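Local coordinates for protein cytochrome c (Pseudomonas aeruginosa, PDB 6RTE) that acts as a dihydro-heme d1 dehydrogenase in heme d1 biosynthesis, joining a heme c domain to an eight-bladed beta-propeller, at residues 308-313 / 337-342. Numbering follows the deposited sequence.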
ATOM      1  N   LEU A 308      -9.905  14.701  16.075  1.00 32.57           N
ATOM      2  CA  LEU A 308      -8.834  15.621  16.449  1.00 34.04           C
ATOM      3  C   LEU A 308      -8.680  16.683  15.363  1.00 33.20           C
ATOM      4  O   LEU A 308      -8.360  16.359  14.213  1.00 32.89           O
ATOM      5  CB  LEU A 308      -7.514  14.879  16.645  1.00 36.84           C
ATOM      6  CG  LEU A 308      -7.387  13.961  17.869  1.00 44.60           C
ATOM      7  CD1 LEU A 308      -8.275  12.721  17.775  1.00 47.59           C
ATOM      8  CD2 LEU A 308      -5.936  13.547  18.026  1.00 47.54           C
ATOM      9  N   ALA A 309      -8.903  17.940  15.728  1.00 53.08           N
ATOM     10  CA  ALA A 309      -8.744  19.031  14.776  1.00 52.56           C
ATOM     11  C   ALA A 309      -7.275  19.183  14.398  1.00 50.03           C
ATOM     12  O   ALA A 309      -6.385  19.038  15.239  1.00 50.63           O
ATOM     13  CB  ALA A 309      -9.276  20.330  15.363  1.00 55.40           C
ATOM     14  N   VAL A 310      -7.021  19.432  13.115  1.00 48.63           N
ATOM     15  CA  VAL A 310      -5.684  19.767  12.641  1.00 48.68           C
ATOM     16  C   VAL A 310      -5.745  21.116  11.931  1.00 50.83           C
ATOM     17  O   VAL A 310      -6.762  21.482  11.336  1.00 51.34           O
ATOM     18  CB  VAL A 310      -5.093  18.691  11.712  1.00 47.64           C
ATOM     19  CG1 VAL A 310      -4.857  17.408  12.482  1.00 44.13           C
ATOM     20  CG2 VAL A 310      -6.004  18.445  10.519  1.00 49.29           C
ATOM     21  N   ALA A 311      -4.640  21.858  12.004  1.00 52.83           N
ATOM     22  CA  ALA A 311      -4.608  23.196  11.421  1.00 55.84           C
ATOM     23  C   ALA A 311      -4.587  23.134   9.900  1.00 56.36           C
ATOM     24  O   ALA A 311      -5.204  23.965   9.232  1.00 59.50           O
ATOM     25  CB  ALA A 311      -3.398  23.967  11.944  1.00 58.21           C
ATOM     26  N   ASP A 312      -3.891  22.152   9.336  1.00 54.32           N
ATOM     27  CA  ASP A 312      -3.840  21.969   7.895  1.00 55.57           C
ATOM     28  C   ASP A 312      -4.149  20.518   7.563  1.00 51.92           C
ATOM     29  O   ASP A 312      -4.036  19.632   8.414  1.00 50.77           O
ATOM     30  CB  ASP A 312      -2.470  22.359   7.328  1.00 59.57           C
ATOM     31  CG  ASP A 312      -2.513  22.618   5.839  1.00 64.67           C
ATOM     32  OD1 ASP A 312      -3.281  23.508   5.411  1.00 68.37           O
ATOM     33  OD2 ASP A 312      -1.780  21.937   5.098  1.00 66.00           O
ATOM     34  N   TYR A 313      -4.550  20.279   6.314  1.00 51.56           N
ATOM     35  CA  TYR A 313      -4.750  18.913   5.848  1.00 48.25           C
ATOM     36  C   TYR A 313      -3.500  18.097   6.132  1.00 48.39           C
ATOM     37  O   TYR A 313      -2.377  18.542   5.873  1.00 49.70           O
ATOM     38  CB  TYR A 313      -5.071  18.873   4.357  1.00 49.03           C
ATOM     39  CG  TYR A 313      -6.299  19.668   3.985  1.00 50.55           C
ATOM     40  CD1 TYR A 313      -7.565  19.224   4.325  1.00 48.98           C
ATOM     41  CD2 TYR A 313      -6.185  20.867   3.293  1.00 53.45           C
ATOM     42  CE1 TYR A 313      -8.690  19.948   3.993  1.00 50.47           C
ATOM     43  CE2 TYR A 313      -7.308  21.602   2.951  1.00 55.12           C
ATOM     44  CZ  TYR A 313      -8.556  21.139   3.304  1.00 53.75           C
ATOM     45  OH  TYR A 313      -9.676  21.861   2.970  1.00 55.12           O
ATOM     46  N   GLU A 337       4.737  17.830  10.425  1.00 68.03           N
ATOM     47  CA  GLU A 337       3.998  18.298  11.592  1.00 66.21           C
ATOM     48  C   GLU A 337       3.955  17.184  12.624  1.00 59.45           C
ATOM     49  O   GLU A 337       3.506  16.069  12.319  1.00 57.85           O
ATOM     50  CB  GLU A 337       2.578  18.724  11.211  1.00 67.82           C
ATOM     51  CG  GLU A 337       2.509  19.874  10.216  1.00 73.67           C
ATOM     52  CD  GLU A 337       2.879  21.212  10.836  1.00 80.66           C
ATOM     53  OE1 GLU A 337       2.642  21.396  12.048  1.00 82.31           O
ATOM     54  OE2 GLU A 337       3.411  22.082  10.112  1.00 84.82           O
ATOM     55  N   VAL A 338       4.415  17.478  13.837  1.00 57.56           N
ATOM     56  CA  VAL A 338       4.397  16.518  14.938  1.00 51.93           C
ATOM     57  C   VAL A 338       3.193  16.821  15.818  1.00 52.88           C
ATOM     58  O   VAL A 338       3.112  17.893  16.429  1.00 53.75           O
ATOM     59  CB  VAL A 338       5.698  16.564  15.754  1.00 51.81           C
ATOM     60  CG1 VAL A 338       5.665  15.507  16.859  1.00 49.55           C
ATOM     61  CG2 VAL A 338       6.900  16.347  14.854  1.00 52.13           C
ATOM     62  N   ILE A 339       2.268  15.872  15.890  1.00 51.80           N
ATOM     63  CA  ILE A 339       1.068  15.982  16.711  1.00 55.07           C
ATOM     64  C   ILE A 339       1.144  14.942  17.816  1.00 55.18           C
ATOM     65  O   ILE A 339       1.603  13.816  17.589  1.00 51.23           O
ATOM     66  CB  ILE A 339      -0.211  15.784  15.868  1.00 57.99           C
ATOM     67  CG1 ILE A 339      -0.446  17.004  14.974  1.00 65.05           C
ATOM     68  CG2 ILE A 339      -1.411  15.511  16.777  1.00 57.22           C
ATOM     69  CD1 ILE A 339      -1.630  16.859  14.037  1.00 67.05           C
ATOM     70  N   GLU A 340       0.693  15.315  19.008  1.00 59.44           N
ATOM     71  CA  GLU A 340       0.497  14.357  20.088  1.00 63.26           C
ATOM     72  C   GLU A 340      -0.894  13.749  19.944  1.00 60.92           C
ATOM     73  O   GLU A 340      -1.871  14.473  19.726  1.00 61.44           O
ATOM     74  CB  GLU A 340       0.657  15.020  21.451  1.00 69.16           C
ATOM     75  CG  GLU A 340       0.633  14.032  22.596  1.00 72.95           C
ATOM     76  CD  GLU A 340       1.073  14.642  23.905  1.00 80.73           C
ATOM     77  OE1 GLU A 340       1.286  15.873  23.952  1.00 85.07           O
ATOM     78  OE2 GLU A 340       1.208  13.885  24.888  1.00 82.62           O
ATOM     79  N   LEU A 341      -0.980  12.420  20.065  1.00 59.75           N
ATOM     80  CA  LEU A 341      -2.219  11.727  19.716  1.00 59.45           C
ATOM     81  C   LEU A 341      -3.319  11.983  20.742  1.00 63.92           C
ATOM     82  O   LEU A 341      -4.453  12.309  20.375  1.00 64.98           O
ATOM     83  CB  LEU A 341      -1.959  10.226  19.569  1.00 57.28           C
ATOM     84  CG  LEU A 341      -1.839   9.713  18.135  1.00 54.67           C
ATOM     85  CD1 LEU A 341      -1.715   8.200  18.120  1.00 54.20           C
ATOM     86  CD2 LEU A 341      -3.027  10.141  17.282  1.00 52.52           C
ATOM     87  N   ASP A 342      -3.008  11.828  22.031  1.00 65.98           N
ATOM     88  CA  ASP A 342      -3.993  12.051  23.083  1.00 70.51           C
ATOM     89  C   ASP A 342      -4.708  13.382  22.901  1.00 77.53           C
ATOM     90  O   ASP A 342      -5.887  13.422  22.533  1.00 75.50           O
ATOM     91  CB  ASP A 342      -3.331  12.027  24.463  1.00 72.81           C
ATOM     92  CG  ASP A 342      -2.695  10.699  24.777  1.00 72.11           C
ATOM     93  OD1 ASP A 342      -3.084   9.696  24.145  1.00 69.88           O
ATOM     94  OD2 ASP A 342      -1.811  10.661  25.657  1.00 74.04           O
TER
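L308 on segment 308-313 lies opposite L341 on segment 337-342, and V310 opposite I339, in antiparallel order, the CA atoms of L308 and L341 lying 8.3 Å apart and those of V310 and I339 8.7 Å, too far for neighbouring strands of one sheet and suited to two layers meeting through side chains. The one close apolar contact is a methyl pair. I339 holds CG1 anti to its carbonyl carbon and then runs extended (chi2 176°), which carries CD1 across the gap to CG1 of V310 at 3.6 Å; the two side chains cross at about a right angle. At the other end L308 meets backbone: its CD2 lies 3.0 Å from the carbonyl O of L341, closer than ordinary van der Waals packing, and the exact value is best treated with caution. The L341 side chain starts out away from segment 308-313, yet its CD2 methyl swings back to 4.5 Å from L308 CD2, a looser neighbour. L292, on the adjoining strand 291-296, touches L308, V310 and I339 and so joins the hydrophobic patch. Polar links between the blades lie at the L341 end: D342 forms a salt bridge with R279, and its carbonyl O accepts a hydrogen bond from K306. The example illustrates how neighbouring propeller blades associate: the outermost strand 306-309 of one blade, with the loop that follows, lies against strand 336-340 of the next. The V310-I339 pair, the buried L308 and the backbone spacing imply that within these segments the blades meet by apolar side chains without pairing their backbones, while D342 adds polar joins beside them.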